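Local coordinates for protein predicted ATPase involved in replication control, Cdc46/Mcm family (Methanopyrus kandleri AV19, PDB 3F8T) that probably binds ATP and single-stranded DNA, as a homolog of the MCM helicases that unwind DNA for replication, at residues G52-L57 / R95-G100; V161-I166 / L175-K180; L225-F230 / A459-R464; E417-R422 / E474-A479. The protein carries 2 engineered substitutions. All blocks are in the same frame, centred on the assembly; numbering follows the deposited sequence.

Contact 1: residues G52-L57 / R95-G100; sequences GKPVVL and RVRFRG
A two-strand parallel sheet in the archaeal Mcm-like N-terminal region pairs Val55, Val56 and Leu57 with Val96, Arg97 and Phe98. The evidence is an alternating set of backbone bonds: Val55 N to Arg95 O, Arg97 N to Val55 O, Leu57 N to Arg97 O, and Arg99 N to Leu57 O. The strand axes lie 27° apart. Val55, Leu57, Val96 and Phe98 share a buried face, partly covered by helices 40-47 and 74-88, where Leu57 CD2 meets Phe98 CE2 at 4.0 Å. On the face of Val56 and Arg97, arginines lie against apolar groups. Val56 CG2 sits 3.9 Å above the guanidinium plane of Arg99, toward its rim, while Arg97 CG, anti to its own carbonyl carbon (chi1 -62°), packs 3.5 Å from Pro54 CB. Pro54 CG also covers the Arg95 guanidinium, 3.4 Å above its plane. An alanine in place of Arg95 would probably leave Gly52 O without its side-chain donor and open a gap beside Pro54 CG. That donor is Arg95 NH1, 2.9 Å from Gly52 O, which lies in the guanidinium plane and is met with an N-H...O angle of 164°, nearly straight.

Contact 2: residues V161-I166 / L175-K180; sequences VEILGI and LEVHKK
Ile163 and Val177 lie side by side, pointing the same way, as a non-hydrogen-bonded pair of two antiparallel strands. Next to them Glu162 and His178 form a hydrogen-bonded pair, each backbone N donating to the other's O, and the strand directions differ by 165°. The tight part is apolar. Ile163 CG1 is 4.1 Å from Val177 CG2, and Val161 lines the same face. With Val177 CG1 anti to the backbone N (chi1 169°), CG2 falls beside that N and meets Ile163. Leu172, Ala174 and Leu155 close in on Ile163. Farther along, Leu175 CD1 rests 4.2 Å from Ile166 CG1, with Leu118 and Phe98 adding cover.

On the other face Leu164 CB still packs 3.8 Å from Glu176 CG, but the end with Glu162, Lys180 and the exposed His178 is looser. Lys180 CE passes 3.7 Å from Glu162 CB, yet its NZ stays 3.8 Å from Glu162 OE1, a long salt bridge; the stronger partner of Glu162 is Ser120, which bonds OE2. An alanine in place of Lys180 would probably cost Glu162 OE1 this distant positive charge and uncover the aliphatic side of the glutamate.

Leu164 O accepts from Leu175 N at 2.7 Å and Glu176 N at 3.2 Å. Both residues stand opposite the single Leu164, which makes a classic beta bulge, set in a curled, largely antiparallel sheet consistent with the OB fold assigned to this region.

Contact 3: residues L225-F230 / A459-R464; sequences LALQLF and AKAHAR
Ala461 is the first residue of 459-464 to meet 225-230, and its small side chain lets the two segments come close: the CA atoms of Ala461 and Phe230 are 5.0 Å apart. Its methyl faces the end of helix 219-229, with CB 3.3 Å from Leu227 O and 4.1 Å from Leu227 CB. Its carbonyl takes part too, Ala461 O lying 3.5 Å from Phe230 CB. The ring of Phe230 meets Phe208 edge-to-face.

At His462 the backbone does most of the touching. Leu227 CD2 reaches within 3.5 Å of His462 CA and also meets CB. The same methyl lies in the imidazole plane, at the ring edge by ND1. The His462 CG is anti to the backbone N (chi1 -175°), and the ring leads away from 225-230 toward Asp475 and Ile478 of helix 473-489.

Arg464 supplies the polar grip. Both NE and NH2 donate to Phe230 O, which lies near the guanidinium plane at its edge. The NE bond is modelled very short, so its exact length is doubtful, and the NH2 bond is weak at 3.2 Å. NH1 turns to a salt bridge with Glu238.

These residues join the MCM P-loop domain to the AAA-lid domain. In this buried interface, a guanidinium satisfies the carbonyl just beyond the last turn of helix 219-229, and Glu238, salt-bridged to NH1, would probably offset the buried positive charge.

Contact 4: residues E417-R422 / E474-A479; sequences EEARKR and EDVDIA
The Arg422 guanidinium has the carboxylate of Asp477 over one face and, near its plane at the edge, the more distant Glu474 OE2. The pairing joins two helices of the MCM AAA-lid domain, 417-439 and 473-489, whose short segments run nearly the same way, with axes 26° apart and 9.1 Å at closest approach. The two flat groups stand 80° apart, with Asp477 OD1 3.0 Å above the guanidinium plane and displaced toward its rim. Asp477 OD2 is 2.8 Å from Arg422 NH2, yet it lies well out of plane and no N-H points at it. The salt bridge is therefore one of charge alone, without a hydrogen bond. Glu474 OE2, at 4.4 Å from Arg422 NH2, is beyond a salt bridge but would probably add to the negative field around the arginine.

Beside the charges the contact turns apolar. The Arg422 CG is anti to the backbone N (chi1 -179°), which sets it 3.7 Å from Val476 CG1, and the chain then bends to lay the guanidinium against Asp477. Pro473 also touches Arg422.

Within 417-422, Glu417, Glu418, Arg420 and Lys421 form their own salt-bridge network, in which the Lys421 link to Glu418 is long. The backbones of the two segments are nearest at Ala419 and Val476, where Val476 CG2 touches Ala419 O, 3.6 Å away, and the methyl at Ala419 CB, 4.1 Å away.

Contacts 1 and 2 join strands, contacts 3 and 4 helical segments, and no two contacts share a helix or strand except that helix 473-489 of contact 4 packs on helix 449-465 of contact 3. Contact 3, between P-loop and lid regions, is fully buried; contact 4, within the lid, and contacts 1 and 2 are partly so. Contacts 1 and 2 touch through the salt bridge of Arg99 NE with Glu176 OE2, setting the N-terminal pair against the OB-fold sheet. Backbone bonds dominate the strand contacts. Side chains, meeting other side chains or backbone atoms, carry the helical ones: one arginine hydrogen-bonds a buried carbonyl, another pairs with a carboxylate by charge alone near the surface.

Contact 1: residues G52-L57 / R95-G100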
loop_
_atom_site.group_PDB
_atom_site.type_symbol
_atom_site.label_atom_id
_atom_site.label_comp_id
_atom_site.label_asym_id
_atom_site.label_seq_id
_atom_site.Cartn_x
_atom_site.Cartn_y
_atom_site.Cartn_z
ATOM N N GLY A 52 -14.928 -32.024 -1.988
ATOM C CA GLY A 52 -15.154 -30.845 -1.160
ATOM C C GLY A 52 -15.092 -29.511 -1.887
ATOM O O GLY A 52 -15.385 -28.481 -1.286
ATOM N N LYS A 53 -14.708 -29.533 -3.168
ATOM C CA LYS A 53 -14.600 -28.327 -3.998
ATOM C C LYS A 53 -15.992 -27.738 -4.252
ATOM O O LYS A 53 -16.957 -28.481 -4.420
ATOM C CB LYS A 53 -13.921 -28.639 -5.341
ATOM C CG LYS A 53 -12.423 -28.971 -5.269
ATOM C CD LYS A 53 -11.532 -27.758 -5.564
ATOM C CE LYS A 53 -10.056 -28.050 -5.233
ATOM N NZ LYS A 53 -9.832 -28.169 -3.747
ATOM N N PRO A 54 -16.106 -26.401 -4.253
ATOM C CA PRO A 54 -17.425 -25.810 -4.465
ATOM C C PRO A 54 -17.903 -26.013 -5.896
ATOM O O PRO A 54 -17.092 -26.190 -6.808
ATOM C CB PRO A 54 -17.191 -24.319 -4.202
ATOM C CG PRO A 54 -15.871 -24.246 -3.480
ATOM C CD PRO A 54 -15.078 -25.366 -4.040
ATOM N N VAL A 55 -19.217 -26.004 -6.084
ATOM C CA VAL A 55 -19.767 -26.010 -7.424
ATOM C C VAL A 55 -19.567 -24.597 -7.970
ATOM O O VAL A 55 -19.737 -23.617 -7.250
ATOM C CB VAL A 55 -21.239 -26.459 -7.427
ATOM C CG1 VAL A 55 -21.750 -26.594 -8.834
ATOM C CG2 VAL A 55 -21.355 -27.806 -6.718
ATOM N N VAL A 56 -19.164 -24.501 -9.231
ATOM C CA VAL A 56 -18.750 -23.224 -9.806
ATOM C C VAL A 56 -19.622 -22.866 -10.999
ATOM O O VAL A 56 -19.834 -23.687 -11.893
ATOM C CB VAL A 56 -17.244 -23.261 -10.236
ATOM C CG1 VAL A 56 -16.914 -22.136 -11.197
ATOM C CG2 VAL A 56 -16.330 -23.177 -9.015
ATOM N N LEU A 57 -20.145 -21.643 -11.000
ATOM C CA LEU A 57 -20.829 -21.116 -12.174
ATOM C C LEU A 57 -20.004 -19.990 -12.767
ATOM O O LEU A 57 -19.839 -18.957 -12.145
ATOM C CB LEU A 57 -22.248 -20.619 -11.847
ATOM C CG LEU A 57 -23.013 -19.858 -12.956
ATOM C CD1 LEU A 57 -23.181 -20.681 -14.249
ATOM C CD2 LEU A 57 -24.371 -19.410 -12.449
ATOM N N ARG A 95 -21.365 -25.726 -1.231
ATOM C CA ARG A 95 -20.733 -24.443 -1.490
ATOM C C ARG A 95 -20.805 -24.109 -2.968
ATOM O O ARG A 95 -20.588 -24.967 -3.828
ATOM C CB ARG A 95 -19.287 -24.426 -0.988
ATOM C CG ARG A 95 -19.137 -24.892 0.459
ATOM C CD ARG A 95 -18.133 -24.047 1.260
ATOM N NE ARG A 95 -16.769 -23.987 0.715
ATOM C CZ ARG A 95 -16.070 -25.008 0.215
ATOM N NH1 ARG A 95 -16.576 -26.234 0.173
ATOM N NH2 ARG A 95 -14.843 -24.795 -0.241
ATOM N N VAL A 96 -21.140 -22.854 -3.242
ATOM C CA VAL A 96 -21.297 -22.363 -4.602
ATOM C C VAL A 96 -20.409 -21.142 -4.801
ATOM O O VAL A 96 -20.327 -20.265 -3.936
ATOM C CB VAL A 96 -22.790 -22.031 -4.920
ATOM C CG1 VAL A 96 -22.917 -21.261 -6.229
ATOM C CG2 VAL A 96 -23.618 -23.316 -4.978
ATOM N N ARG A 97 -19.726 -21.105 -5.938
ATOM C CA ARG A 97 -18.886 -19.975 -6.285
ATOM C C ARG A 97 -19.314 -19.459 -7.648
ATOM O O ARG A 97 -19.781 -20.228 -8.498
ATOM C CB ARG A 97 -17.410 -20.386 -6.316
ATOM C CG ARG A 97 -16.840 -20.879 -4.967
ATOM C CD ARG A 97 -16.726 -19.759 -3.918
ATOM N NE ARG A 97 -16.113 -20.230 -2.674
ATOM C CZ ARG A 97 -16.773 -20.463 -1.540
ATOM N NH1 ARG A 97 -18.082 -20.263 -1.463
ATOM N NH2 ARG A 97 -16.113 -20.890 -0.468
ATOM N N PHE A 98 -19.163 -18.161 -7.848
ATOM C CA PHE A 98 -19.418 -17.571 -9.143
ATOM C C PHE A 98 -18.114 -16.996 -9.683
ATOM O O PHE A 98 -17.325 -16.403 -8.937
ATOM C CB PHE A 98 -20.485 -16.475 -9.052
ATOM C CG PHE A 98 -21.814 -16.943 -8.509
ATOM C CD1 PHE A 98 -22.047 -16.979 -7.130
ATOM C CD2 PHE A 98 -22.846 -17.312 -9.375
ATOM C CE1 PHE A 98 -23.288 -17.396 -6.617
ATOM C CE2 PHE A 98 -24.092 -17.727 -8.874
ATOM C CZ PHE A 98 -24.307 -17.774 -7.495
ATOM N N ARG A 99 -17.900 -17.177 -10.981
ATOM C CA ARG A 99 -16.766 -16.580 -11.672
ATOM C C ARG A 99 -17.305 -15.746 -12.822
ATOM O O ARG A 99 -18.446 -15.946 -13.272
ATOM C CB ARG A 99 -15.819 -17.669 -12.204
ATOM C CG ARG A 99 -15.408 -18.732 -11.173
ATOM C CD ARG A 99 -14.467 -18.165 -10.100
ATOM N NE ARG A 99 -14.529 -18.891 -8.825
ATOM C CZ ARG A 99 -13.807 -19.972 -8.515
ATOM N NH1 ARG A 99 -12.951 -20.490 -9.389
ATOM N NH2 ARG A 99 -13.947 -20.548 -7.321
ATOM N N GLY A 100 -16.487 -14.806 -13.286
ATOM C CA GLY A 100 -16.793 -14.057 -14.495
ATOM C C GLY A 100 -17.927 -13.071 -14.353
ATOM O O GLY A 100 -18.783 -12.978 -15.233
#

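Contact 2: residues V161-I166 / L175-K180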
loop_
_atom_site.group_PDB
_atom_site.type_symbol
_atom_site.label_atom_id
_atom_site.label_comp_id
_atom_site.label_asym_id
_atom_site.label_seq_id
_atom_site.Cartn_x
_atom_site.Cartn_y
_atom_site.Cartn_z
ATOM N N VAL A 161 -7.551 -6.250 -0.500
ATOM C CA VAL A 161 -8.277 -7.446 -0.903
ATOM C C VAL A 161 -9.329 -7.161 -1.974
ATOM O O VAL A 161 -9.845 -6.045 -2.070
ATOM C CB VAL A 161 -8.950 -8.125 0.334
ATOM C CG1 VAL A 161 -7.894 -8.541 1.350
ATOM C CG2 VAL A 161 -9.976 -7.184 0.993
ATOM N N GLU A 162 -9.608 -8.160 -2.810
ATOM C CA GLU A 162 -10.850 -8.180 -3.563
ATOM C C GLU A 162 -11.746 -9.259 -2.963
ATOM O O GLU A 162 -11.314 -10.409 -2.749
ATOM C CB GLU A 162 -10.642 -8.406 -5.066
ATOM C CG GLU A 162 -11.945 -8.226 -5.877
ATOM C CD GLU A 162 -11.745 -8.143 -7.393
ATOM O OE1 GLU A 162 -10.725 -8.659 -7.900
ATOM O OE2 GLU A 162 -12.635 -7.574 -8.085
ATOM N N ILE A 163 -12.982 -8.875 -2.660
ATOM C CA ILE A 163 -13.926 -9.789 -2.018
ATOM C C ILE A 163 -15.141 -9.926 -2.899
ATOM O O ILE A 163 -15.798 -8.936 -3.246
ATOM C CB ILE A 163 -14.392 -9.317 -0.614
ATOM C CG1 ILE A 163 -13.201 -9.069 0.306
ATOM C CG2 ILE A 163 -15.344 -10.367 0.048
ATOM C CD1 ILE A 163 -13.584 -8.632 1.722
ATOM N N LEU A 164 -15.436 -11.164 -3.257
ATOM C CA LEU A 164 -16.643 -11.475 -3.986
ATOM C C LEU A 164 -17.694 -11.916 -2.982
ATOM O O LEU A 164 -17.380 -12.623 -2.024
ATOM C CB LEU A 164 -16.345 -12.590 -4.963
ATOM C CG LEU A 164 -17.009 -12.436 -6.312
ATOM C CD1 LEU A 164 -15.948 -12.571 -7.398
ATOM C CD2 LEU A 164 -18.068 -13.503 -6.439
ATOM N N GLY A 165 -18.939 -11.505 -3.200
ATOM C CA GLY A 165 -19.995 -11.833 -2.270
ATOM C C GLY A 165 -21.367 -11.404 -2.721
ATOM O O GLY A 165 -21.532 -10.830 -3.780
ATOM N N ILE A 166 -22.353 -11.676 -1.880
ATOM C CA ILE A 166 -23.711 -11.235 -2.139
ATOM C C ILE A 166 -24.113 -10.203 -1.055
ATOM O O ILE A 166 -23.912 -10.433 0.136
ATOM C CB ILE A 166 -24.687 -12.437 -2.208
ATOM C CG1 ILE A 166 -24.367 -13.310 -3.445
ATOM C CG2 ILE A 166 -26.125 -11.934 -2.322
ATOM C CD1 ILE A 166 -25.022 -14.702 -3.406
ATOM N N LEU A 175 -18.114 -14.637 -0.372
ATOM C CA LEU A 175 -18.009 -15.960 -0.999
ATOM C C LEU A 175 -16.549 -16.349 -1.228
ATOM O O LEU A 175 -16.181 -17.514 -1.114
ATOM C CB LEU A 175 -18.744 -15.967 -2.341
ATOM C CG LEU A 175 -20.269 -15.874 -2.274
ATOM C CD1 LEU A 175 -20.813 -15.524 -3.652
ATOM C CD2 LEU A 175 -20.897 -17.177 -1.746
ATOM N N GLU A 176 -15.728 -15.363 -1.580
ATOM C CA GLU A 176 -14.280 -15.568 -1.685
ATOM C C GLU A 176 -13.513 -14.270 -1.446
ATOM O O GLU A 176 -14.047 -13.176 -1.633
ATOM C CB GLU A 176 -13.843 -16.217 -3.013
ATOM C CG GLU A 176 -14.647 -15.882 -4.252
ATOM C CD GLU A 176 -14.212 -16.710 -5.477
ATOM O OE1 GLU A 176 -13.018 -16.646 -5.854
ATOM O OE2 GLU A 176 -15.062 -17.417 -6.071
ATOM N N VAL A 177 -12.255 -14.426 -1.035
ATOM C CA VAL A 177 -11.373 -13.312 -0.697
ATOM C C VAL A 177 -10.076 -13.536 -1.470
ATOM O O VAL A 177 -9.507 -14.628 -1.401
ATOM C CB VAL A 177 -11.100 -13.247 0.831
ATOM C CG1 VAL A 177 -9.975 -12.250 1.151
ATOM C CG2 VAL A 177 -12.365 -12.867 1.585
ATOM N N HIS A 178 -9.665 -12.531 -2.244
ATOM C CA HIS A 178 -8.412 -12.571 -2.988
ATOM C C HIS A 178 -7.480 -11.485 -2.474
ATOM O O HIS A 178 -7.813 -10.307 -2.542
ATOM C CB HIS A 178 -8.662 -12.382 -4.481
ATOM C CG HIS A 178 -9.527 -13.445 -5.090
ATOM N ND1 HIS A 178 -9.086 -14.733 -5.301
ATOM C CD2 HIS A 178 -10.805 -13.407 -5.534
ATOM C CE1 HIS A 178 -10.057 -15.446 -5.846
ATOM N NE2 HIS A 178 -11.111 -14.665 -5.998
ATOM N N LYS A 179 -6.332 -11.901 -1.940
ATOM C CA LYS A 179 -5.290 -10.978 -1.490
ATOM C C LYS A 179 -4.731 -10.253 -2.709
ATOM O O LYS A 179 -4.571 -10.847 -3.784
ATOM C CB LYS A 179 -4.181 -11.744 -0.748
ATOM C CG LYS A 179 -3.314 -10.870 0.157
ATOM C CD LYS A 179 -1.919 -11.473 0.447
ATOM C CE LYS A 179 -1.976 -12.685 1.368
ATOM N NZ LYS A 179 -0.618 -13.013 1.935
ATOM N N LYS A 180 -4.469 -8.958 -2.559
ATOM C CA LYS A 180 -3.918 -8.135 -3.631
ATOM C C LYS A 180 -2.610 -7.500 -3.156
ATOM O O LYS A 180 -2.331 -7.490 -1.948
ATOM C CB LYS A 180 -4.903 -7.021 -4.028
ATOM C CG LYS A 180 -6.227 -7.502 -4.653
ATOM C CD LYS A 180 -5.992 -8.183 -5.998
ATOM C CE LYS A 180 -7.272 -8.705 -6.603
ATOM N NZ LYS A 180 -6.979 -9.418 -7.884
HETATM O O HOH W 1 -10.061 -10.939 -7.403
#

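Contact 3: residues L225-F230 / A459-R464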
loop_
_atom_site.group_PDB
_atom_site.type_symbol
_atom_site.label_atom_id
_atom_site.label_comp_id
_atom_site.label_asym_id
_atom_site.label_seq_id
_atom_site.Cartn_x
_atom_site.Cartn_y
_atom_site.Cartn_z
ATOM N N LEU A 225 12.214 13.678 -1.858
ATOM C CA LEU A 225 10.829 13.214 -1.797
ATOM C C LEU A 225 10.407 12.431 -3.040
ATOM O O LEU A 225 9.644 11.474 -2.928
ATOM C CB LEU A 225 9.880 14.389 -1.558
ATOM C CG LEU A 225 10.168 15.256 -0.321
ATOM C CD1 LEU A 225 8.996 16.185 -0.061
ATOM C CD2 LEU A 225 10.388 14.415 0.887
ATOM N N ALA A 226 10.874 12.854 -4.218
ATOM C CA ALA A 226 10.644 12.073 -5.446
ATOM C C ALA A 226 11.190 10.642 -5.302
ATOM O O ALA A 226 10.479 9.661 -5.532
ATOM C CB ALA A 226 11.274 12.759 -6.640
ATOM N N LEU A 227 12.445 10.518 -4.884
ATOM C CA LEU A 227 13.044 9.194 -4.750
ATOM C C LEU A 227 12.386 8.401 -3.607
ATOM O O LEU A 227 12.229 7.189 -3.684
ATOM C CB LEU A 227 14.571 9.311 -4.592
ATOM C CG LEU A 227 15.301 9.860 -5.839
ATOM C CD1 LEU A 227 16.719 10.231 -5.490
ATOM C CD2 LEU A 227 15.288 8.852 -7.004
ATOM N N GLN A 228 11.980 9.079 -2.541
ATOM C CA GLN A 228 11.184 8.380 -1.515
ATOM C C GLN A 228 9.920 7.690 -2.087
ATOM O O GLN A 228 9.652 6.524 -1.779
ATOM C CB GLN A 228 10.822 9.308 -0.351
ATOM C CG GLN A 228 9.951 8.603 0.701
ATOM C CD GLN A 228 9.572 9.518 1.827
ATOM O OE1 GLN A 228 9.127 10.645 1.595
ATOM N NE2 GLN A 228 9.755 9.050 3.072
ATOM N N LEU A 229 9.175 8.392 -2.935
ATOM C CA LEU A 229 8.000 7.789 -3.593
ATOM C C LEU A 229 8.370 6.511 -4.335
ATOM O O LEU A 229 7.684 5.499 -4.222
ATOM C CB LEU A 229 7.332 8.771 -4.565
ATOM C CG LEU A 229 6.513 9.879 -3.873
ATOM C CD1 LEU A 229 6.215 10.995 -4.891
ATOM C CD2 LEU A 229 5.229 9.344 -3.265
ATOM N N PHE A 230 9.498 6.553 -5.029
ATOM C CA PHE A 230 9.995 5.409 -5.798
ATOM C C PHE A 230 10.667 4.320 -4.945
ATOM O O PHE A 230 11.197 3.331 -5.480
ATOM C CB PHE A 230 10.895 5.903 -6.927
ATOM C CG PHE A 230 10.113 6.432 -8.111
ATOM C CD1 PHE A 230 9.687 7.760 -8.149
ATOM C CD2 PHE A 230 9.769 5.583 -9.162
ATOM C CE1 PHE A 230 8.942 8.235 -9.227
ATOM C CE2 PHE A 230 9.034 6.054 -10.249
ATOM C CZ PHE A 230 8.625 7.384 -10.281
ATOM N N ALA A 459 19.717 5.037 -4.703
ATOM C CA ALA A 459 20.130 4.615 -6.055
ATOM C C ALA A 459 19.164 3.603 -6.686
ATOM O O ALA A 459 18.876 3.685 -7.885
ATOM C CB ALA A 459 21.550 4.068 -6.039
ATOM N N LYS A 460 18.684 2.651 -5.885
ATOM C CA LYS A 460 17.652 1.711 -6.326
ATOM C C LYS A 460 16.373 2.475 -6.719
ATOM O O LYS A 460 15.760 2.190 -7.752
ATOM C CB LYS A 460 17.360 0.684 -5.228
ATOM C CG LYS A 460 18.515 -0.344 -4.978
ATOM C CD LYS A 460 18.133 -1.320 -3.847
ATOM C CE LYS A 460 19.108 -2.501 -3.727
ATOM N NZ LYS A 460 18.869 -3.230 -2.423
ATOM N N ALA A 461 15.970 3.442 -5.889
ATOM C CA ALA A 461 14.804 4.268 -6.207
ATOM C C ALA A 461 14.954 4.996 -7.536
ATOM O O ALA A 461 14.011 5.028 -8.351
ATOM C CB ALA A 461 14.507 5.257 -5.071
ATOM N N HIS A 462 16.144 5.548 -7.792
ATOM C CA HIS A 462 16.362 6.233 -9.051
ATOM C C HIS A 462 16.335 5.242 -10.234
ATOM O O HIS A 462 15.842 5.571 -11.315
ATOM C CB HIS A 462 17.641 7.067 -9.053
ATOM C CG HIS A 462 17.803 7.877 -10.302
ATOM N ND1 HIS A 462 16.991 8.953 -10.598
ATOM C CD2 HIS A 462 18.634 7.731 -11.359
ATOM C CE1 HIS A 462 17.336 9.456 -11.772
ATOM N NE2 HIS A 462 18.328 8.731 -12.256
ATOM N N ALA A 463 16.848 4.028 -10.029
ATOM C CA ALA A 463 16.776 3.011 -11.089
ATOM C C ALA A 463 15.309 2.654 -11.388
ATOM O O ALA A 463 14.922 2.515 -12.554
ATOM C CB ALA A 463 17.604 1.768 -10.722
ATOM N N ARG A 464 14.475 2.534 -10.352
ATOM C CA ARG A 464 13.027 2.338 -10.585
ATOM C C ARG A 464 12.425 3.478 -11.413
ATOM O O ARG A 464 11.576 3.257 -12.294
ATOM C CB ARG A 464 12.262 2.175 -9.258
ATOM C CG ARG A 464 12.664 0.907 -8.511
ATOM C CD ARG A 464 11.731 0.526 -7.355
ATOM N NE ARG A 464 12.223 1.180 -6.166
ATOM C CZ ARG A 464 12.983 0.627 -5.241
ATOM N NH1 ARG A 464 13.319 -0.658 -5.283
ATOM N NH2 ARG A 464 13.369 1.373 -4.240
#

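Contact 4: residues E417-R422 / E474-A479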
loop_
_atom_site.group_PDB
_atom_site.type_symbol
_atom_site.label_atom_id
_atom_site.label_comp_id
_atom_site.label_asym_id
_atom_site.label_seq_id
_atom_site.Cartn_x
_atom_site.Cartn_y
_atom_site.Cartn_z
ATOM N N GLU A 417 28.087 -4.423 -11.219
ATOM C CA GLU A 417 29.436 -4.482 -10.688
ATOM C C GLU A 417 30.030 -3.079 -10.561
ATOM O O GLU A 417 30.528 -2.719 -9.496
ATOM C CB GLU A 417 30.309 -5.383 -11.575
ATOM C CG GLU A 417 31.341 -6.146 -10.806
ATOM C CD GLU A 417 32.285 -5.229 -10.087
ATOM O OE1 GLU A 417 32.816 -4.309 -10.752
ATOM O OE2 GLU A 417 32.483 -5.406 -8.866
ATOM N N GLU A 418 29.960 -2.291 -11.629
ATOM C CA GLU A 418 30.505 -0.934 -11.612
ATOM C C GLU A 418 29.778 0.027 -10.657
ATOM O O GLU A 418 30.399 0.950 -10.118
ATOM C CB GLU A 418 30.600 -0.344 -13.022
ATOM C CG GLU A 418 31.662 -1.042 -13.910
ATOM C CD GLU A 418 33.032 -1.193 -13.223
ATOM O OE1 GLU A 418 33.766 -0.181 -13.087
ATOM O OE2 GLU A 418 33.381 -2.331 -12.821
ATOM N N ALA A 419 28.475 -0.196 -10.453
ATOM C CA ALA A 419 27.701 0.580 -9.478
ATOM C C ALA A 419 28.139 0.242 -8.056
ATOM O O ALA A 419 28.223 1.124 -7.196
ATOM C CB ALA A 419 26.208 0.310 -9.635
ATOM N N ARG A 420 28.373 -1.046 -7.805
ATOM C CA ARG A 420 28.856 -1.491 -6.498
ATOM C C ARG A 420 30.209 -0.863 -6.197
ATOM O O ARG A 420 30.445 -0.387 -5.081
ATOM C CB ARG A 420 28.941 -3.014 -6.421
ATOM C CG ARG A 420 29.465 -3.497 -5.083
ATOM C CD ARG A 420 29.408 -4.994 -4.953
ATOM N NE ARG A 420 30.376 -5.697 -5.792
ATOM C CZ ARG A 420 31.702 -5.590 -5.698
ATOM N NH1 ARG A 420 32.266 -4.767 -4.824
ATOM N NH2 ARG A 420 32.473 -6.302 -6.509
ATOM N N LYS A 421 31.084 -0.831 -7.200
ATOM C CA LYS A 421 32.396 -0.195 -7.032
ATOM C C LYS A 421 32.269 1.309 -6.781
ATOM O O LYS A 421 32.960 1.859 -5.911
ATOM C CB LYS A 421 33.315 -0.495 -8.220
ATOM C CG LYS A 421 33.809 -1.928 -8.200
ATOM C CD LYS A 421 34.603 -2.282 -9.451
ATOM C CE LYS A 421 35.329 -3.607 -9.259
ATOM N NZ LYS A 421 35.443 -4.388 -10.531
ATOM N N ARG A 422 31.367 1.953 -7.518
ATOM C CA ARG A 422 31.102 3.379 -7.363
ATOM C C ARG A 422 30.615 3.688 -5.939
ATOM O O ARG A 422 31.011 4.691 -5.331
ATOM C CB ARG A 422 30.081 3.847 -8.413
ATOM C CG ARG A 422 29.744 5.330 -8.351
ATOM C CD ARG A 422 30.802 6.206 -9.026
ATOM N NE ARG A 422 30.360 6.549 -10.373
ATOM C CZ ARG A 422 30.683 7.662 -11.027
ATOM N NH1 ARG A 422 31.470 8.573 -10.465
ATOM N NH2 ARG A 422 30.204 7.863 -12.248
ATOM N N GLU A 474 25.582 6.055 -12.418
ATOM C CA GLU A 474 24.830 7.298 -12.500
ATOM C C GLU A 474 23.760 7.421 -11.393
ATOM O O GLU A 474 23.537 8.527 -10.865
ATOM C CB GLU A 474 24.199 7.411 -13.882
ATOM C CG GLU A 474 25.209 7.727 -15.012
ATOM C CD GLU A 474 26.257 6.634 -15.256
ATOM O OE1 GLU A 474 25.938 5.420 -15.120
ATOM O OE2 GLU A 474 27.415 7.011 -15.588
ATOM N N ASP A 475 23.115 6.301 -11.047
ATOM C CA ASP A 475 22.123 6.258 -9.955
ATOM C C ASP A 475 22.802 6.448 -8.598
ATOM O O ASP A 475 22.232 7.061 -7.694
ATOM C CB ASP A 475 21.341 4.933 -9.929
ATOM C CG ASP A 475 20.648 4.611 -11.258
ATOM O OD1 ASP A 475 20.044 5.519 -11.869
ATOM O OD2 ASP A 475 20.703 3.439 -11.693
ATOM N N VAL A 476 23.996 5.870 -8.454
ATOM C CA VAL A 476 24.771 5.984 -7.226
ATOM C C VAL A 476 25.185 7.433 -7.016
ATOM O O VAL A 476 25.089 7.949 -5.907
ATOM C CB VAL A 476 25.997 5.042 -7.209
ATOM C CG1 VAL A 476 26.858 5.333 -5.970
ATOM C CG2 VAL A 476 25.527 3.573 -7.177
ATOM N N ASP A 477 25.598 8.086 -8.097
ATOM C CA ASP A 477 26.057 9.465 -8.058
ATOM C C ASP A 477 24.959 10.419 -7.594
ATOM O O ASP A 477 25.207 11.336 -6.797
ATOM C CB ASP A 477 26.582 9.888 -9.437
ATOM C CG ASP A 477 27.959 9.314 -9.739
ATOM O OD1 ASP A 477 28.564 8.670 -8.854
ATOM O OD2 ASP A 477 28.439 9.521 -10.867
ATOM N N ILE A 478 23.757 10.214 -8.112
ATOM C CA ILE A 478 22.615 11.043 -7.735
ATOM C C ILE A 478 22.265 10.851 -6.256
ATOM O O ILE A 478 22.061 11.822 -5.522
ATOM C CB ILE A 478 21.396 10.715 -8.613
ATOM C CG1 ILE A 478 21.584 11.286 -10.013
ATOM C CG2 ILE A 478 20.085 11.229 -7.964
ATOM C CD1 ILE A 478 20.593 10.694 -11.030
ATOM N N ALA A 479 22.184 9.589 -5.842
ATOM C CA ALA A 479 21.959 9.207 -4.441
ATOM C C ALA A 479 23.006 9.820 -3.478
ATOM O O ALA A 479 22.660 10.419 -2.449
ATOM C CB ALA A 479 21.957 7.696 -4.334
#